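PDB 5C2V: hydrazine synthase subunit beta from Candidatus Kuenenia stuttgartiensis, which serves in the hydrazine synthase complex, which condenses nitric oxide with ammonium to hydrazine, and may modulate passage of the hydroxylamine intermediate between active sites. Local coordinates for residues Arg54-Ala59 and Asn73-Ser78. Numbering follows the deposited sequence.
Sequences RVQPEA and NAESDS. With CA (calcium ion), chain Q.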
ATOM      1  N   ARG B  54     -58.139 -36.995  -7.550  1.00 55.59           N
ATOM      2  CA  ARG B  54     -58.409 -37.169  -6.128  1.00 65.67           C
ATOM      3  C   ARG B  54     -57.909 -35.970  -5.322  1.00 60.88           C
ATOM      4  O   ARG B  54     -57.450 -34.976  -5.884  1.00 64.50           O
ATOM      5  CB  ARG B  54     -57.769 -38.458  -5.611  1.00 71.56           C
ATOM      6  CG  ARG B  54     -58.105 -39.695  -6.427  1.00 78.95           C
ATOM      7  CD  ARG B  54     -59.597 -39.805  -6.688  1.00 75.05           C
ATOM      8  NE  ARG B  54     -59.929 -41.007  -7.447  1.00 93.64           N
ATOM      9  CZ  ARG B  54     -61.102 -41.218  -8.035  1.00 99.43           C
ATOM     10  NH1 ARG B  54     -62.059 -40.304  -7.955  1.00102.11           N
ATOM     11  NH2 ARG B  54     -61.317 -42.341  -8.705  1.00 95.96           N
ATOM     12  N   VAL B  55     -58.011 -36.074  -4.001  1.00 53.37           N
ATOM     13  CA  VAL B  55     -57.742 -34.953  -3.107  1.00 78.02           C
ATOM     14  C   VAL B  55     -56.277 -34.501  -3.090  1.00 74.69           C
ATOM     15  O   VAL B  55     -55.367 -35.308  -2.898  1.00 58.00           O
ATOM     16  CB  VAL B  55     -58.165 -35.301  -1.662  1.00 67.01           C
ATOM     17  CG1 VAL B  55     -58.151 -34.061  -0.786  1.00 49.69           C
ATOM     18  CG2 VAL B  55     -59.547 -35.938  -1.658  1.00 62.11           C
ATOM     19  N   GLN B  56     -56.077 -33.199  -3.293  1.00 69.82           N
ATOM     20  CA  GLN B  56     -54.784 -32.532  -3.117  1.00 74.66           C
ATOM     21  C   GLN B  56     -53.648 -33.067  -4.004  1.00 71.01           C
ATOM     22  O   GLN B  56     -52.660 -33.601  -3.496  1.00 52.53           O
ATOM     23  CB  GLN B  56     -54.371 -32.637  -1.642  1.00 78.88           C
ATOM     24  CG  GLN B  56     -53.256 -31.710  -1.217  1.00 79.41           C
ATOM     25  CD  GLN B  56     -53.032 -31.729   0.273  1.00 81.45           C
ATOM     26  OE1 GLN B  56     -53.970 -31.848   1.061  1.00 74.30           O
ATOM     27  NE2 GLN B  56     -51.782 -31.620   0.668  1.00 80.73           N
ATOM     28  N   PRO B  57     -53.798 -32.973  -5.340  1.00 65.58           N
ATOM     29  CA  PRO B  57     -52.630 -33.356  -6.142  1.00 60.87           C
ATOM     30  C   PRO B  57     -51.437 -32.415  -5.950  1.00 67.38           C
ATOM     31  O   PRO B  57     -51.591 -31.209  -6.144  1.00 59.09           O
ATOM     32  CB  PRO B  57     -53.160 -33.270  -7.574  1.00 58.28           C
ATOM     33  CG  PRO B  57     -54.219 -32.215  -7.509  1.00 70.91           C
ATOM     34  CD  PRO B  57     -54.863 -32.362  -6.155  1.00 68.05           C
ATOM     35  N   GLU B  58     -50.272 -32.934  -5.572  1.00 64.54           N
ATOM     36  CA  GLU B  58     -49.052 -32.125  -5.605  1.00 71.99           C
ATOM     37  C   GLU B  58     -48.033 -32.365  -6.729  1.00 81.29           C
ATOM     38  O   GLU B  58     -47.048 -31.631  -6.822  1.00 66.16           O
ATOM     39  CB  GLU B  58     -48.372 -32.220  -4.245  1.00 64.18           C
ATOM     40  CG  GLU B  58     -49.248 -31.559  -3.201  1.00 59.41           C
ATOM     41  CD  GLU B  58     -48.720 -31.657  -1.798  1.00 62.77           C
ATOM     42  OE1 GLU B  58     -47.739 -32.393  -1.564  1.00 61.98           O
ATOM     43  OE2 GLU B  58     -49.294 -30.970  -0.930  1.00 70.79           O
ATOM     44  N   ALA B  59     -48.252 -33.359  -7.584  1.00 80.23           N
ATOM     45  CA  ALA B  59     -47.260 -33.667  -8.615  1.00 72.58           C
ATOM     46  C   ALA B  59     -47.839 -34.425  -9.803  1.00 79.25           C
ATOM     47  O   ALA B  59     -48.872 -35.082  -9.688  1.00 78.75           O
ATOM     48  CB  ALA B  59     -46.105 -34.458  -8.009  1.00 51.84           C
ATOM     49  N   ASN B  73     -51.812 -37.716  -5.901  1.00 71.96           N
ATOM     50  CA  ASN B  73     -52.772 -37.198  -4.938  1.00 66.01           C
ATOM     51  C   ASN B  73     -52.262 -37.462  -3.529  1.00 70.99           C
ATOM     52  O   ASN B  73     -52.210 -38.609  -3.070  1.00 65.12           O
ATOM     53  CB  ASN B  73     -54.148 -37.831  -5.145  1.00 62.94           C
ATOM     54  CG  ASN B  73     -54.598 -37.784  -6.593  1.00 63.17           C
ATOM     55  OD1 ASN B  73     -55.024 -36.741  -7.091  1.00 55.04           O
ATOM     56  ND2 ASN B  73     -54.512 -38.920  -7.276  1.00 67.99           N
ATOM     57  N   ALA B  74     -51.899 -36.380  -2.847  1.00 63.56           N
ATOM     58  CA  ALA B  74     -51.189 -36.456  -1.579  1.00 62.61           C
ATOM     59  C   ALA B  74     -52.084 -36.857  -0.414  1.00 62.39           C
ATOM     60  O   ALA B  74     -51.745 -37.752   0.361  1.00 64.65           O
ATOM     61  CB  ALA B  74     -50.529 -35.127  -1.288  1.00 62.19           C
ATOM     62  N   GLU B  75     -53.226 -36.190  -0.293  1.00 68.95           N
ATOM     63  CA  GLU B  75     -54.140 -36.449   0.812  1.00 84.10           C
ATOM     64  C   GLU B  75     -54.829 -37.796   0.638  1.00 75.03           C
ATOM     65  O   GLU B  75     -55.081 -38.508   1.611  1.00 63.26           O
ATOM     66  CB  GLU B  75     -55.179 -35.334   0.928  1.00 75.27           C
ATOM     67  CG  GLU B  75     -56.145 -35.505   2.091  1.00 81.49           C
ATOM     68  CD  GLU B  75     -55.441 -35.543   3.435  1.00 95.63           C
ATOM     69  OE1 GLU B  75     -55.296 -34.472   4.061  1.00121.67           O
ATOM     70  OE2 GLU B  75     -55.038 -36.643   3.870  1.00 93.51           O
ATOM     71  N   SER B  76     -55.119 -38.145  -0.610  1.00 65.96           N
ATOM     72  CA  SER B  76     -55.777 -39.409  -0.916  1.00 73.68           C
ATOM     73  C   SER B  76     -54.816 -40.583  -0.790  1.00 82.95           C
ATOM     74  O   SER B  76     -55.230 -41.740  -0.886  1.00 77.69           O
ATOM     75  CB  SER B  76     -56.374 -39.373  -2.323  1.00 60.12           C
ATOM     76  OG  SER B  76     -57.291 -38.303  -2.458  1.00 71.27           O
ATOM     77  N   ASP B  77     -53.538 -40.273  -0.578  1.00 76.09           N
ATOM     78  CA  ASP B  77     -52.486 -41.283  -0.516  1.00 64.56           C
ATOM     79  C   ASP B  77     -52.481 -42.131  -1.786  1.00 68.13           C
ATOM     80  O   ASP B  77     -52.262 -43.341  -1.728  1.00 54.94           O
ATOM     81  CB  ASP B  77     -52.659 -42.180   0.719  1.00 54.24           C
ATOM     82  CG  ASP B  77     -52.287 -41.480   2.019  1.00 70.70           C
ATOM     83  OD1 ASP B  77     -53.077 -40.647   2.527  1.00 98.62           O
ATOM     84  OD2 ASP B  77     -51.197 -41.779   2.543  1.00 78.64           O
ATOM     85  N   SER B  78     -52.725 -41.499  -2.933  1.00 71.02           N
ATOM     86  CA  SER B  78     -52.901 -42.258  -4.169  1.00 69.65           C
ATOM     87  C   SER B  78     -52.277 -41.603  -5.398  1.00 69.71           C
ATOM     88  O   SER B  78     -51.675 -40.534  -5.315  1.00 73.79           O
ATOM     89  CB  SER B  78     -54.392 -42.494  -4.427  1.00 77.65           C
ATOM     90  OG  SER B  78     -55.064 -41.276  -4.697  1.00 78.82           O
TER
HETATM   91 CA    CA Q 402     -51.186 -39.976   3.965  1.00 68.57          CA
HETATM   92  O   HOH W   1     -51.790 -38.376   5.639  1.00 70.05           O
HETATM   93  O   HOH W   2     -52.528 -40.657   5.829  1.00 55.45           O
HETATM   94  O   HOH W   3     -52.408 -38.554   2.543  1.00 88.06           O
HETATM   95  O   HOH W   4     -50.696 -37.646   3.931  1.00 74.76           O
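Val55 and Gln56 lie against the turn of Ala74, Glu75 and Ser76 in a four-stranded antiparallel blade of the beta-propeller, where the chain entering strand 57-62 meets the loop joining strands 68-73 and 78-83. That loop closes with a G1 beta bulge, Asp77 and Ser78 both facing Asn73. Three hydrogen bonds link the segments. Ala74 N gives a nearly straight one to Gln56 O (3.0 Å, 166° at the hydrogen), reaching it from above the carbonyl plane; Glu75 N adds a weak one to Val55 O; and Ser76 OG accepts from Val55 N at 2.8 Å. Pro57 and Asn73 form a non-hydrogen-bonded antiparallel pair.

The side chain of Gln56 can be followed outward from the turn. Gln56 CB packs on Glu75 CB at 3.8 Å. With CG anti to the backbone N (chi1 -165°) and an extended chain beyond, the Gln56 side chain crosses that of Glu75 obliquely, Gln56 OE1 coming 3.7 Å from Glu75 CB. At the tip Gln56 NE2 donates to Glu58 OE2 at 3.0 Å, the acceptor lying close to the amide plane but met from above its own carboxylate plane. Glu58 OE1 is held in turn by Trp98 NE1; the side chains of Gln56 and Ala74 also touch Trp98.

One residue earlier, Arg54 sets CB against Ser76 OG, while its guanidinium turns away to a salt bridge with Glu92. The CB of Asp77 points away from residues 54-59, and its carboxylate, together with Asp97, binds calcium in bidentate fashion, with Asp77 OD2 at 2.3 Å and Asp77 OD1 at 2.5 Å from the ion.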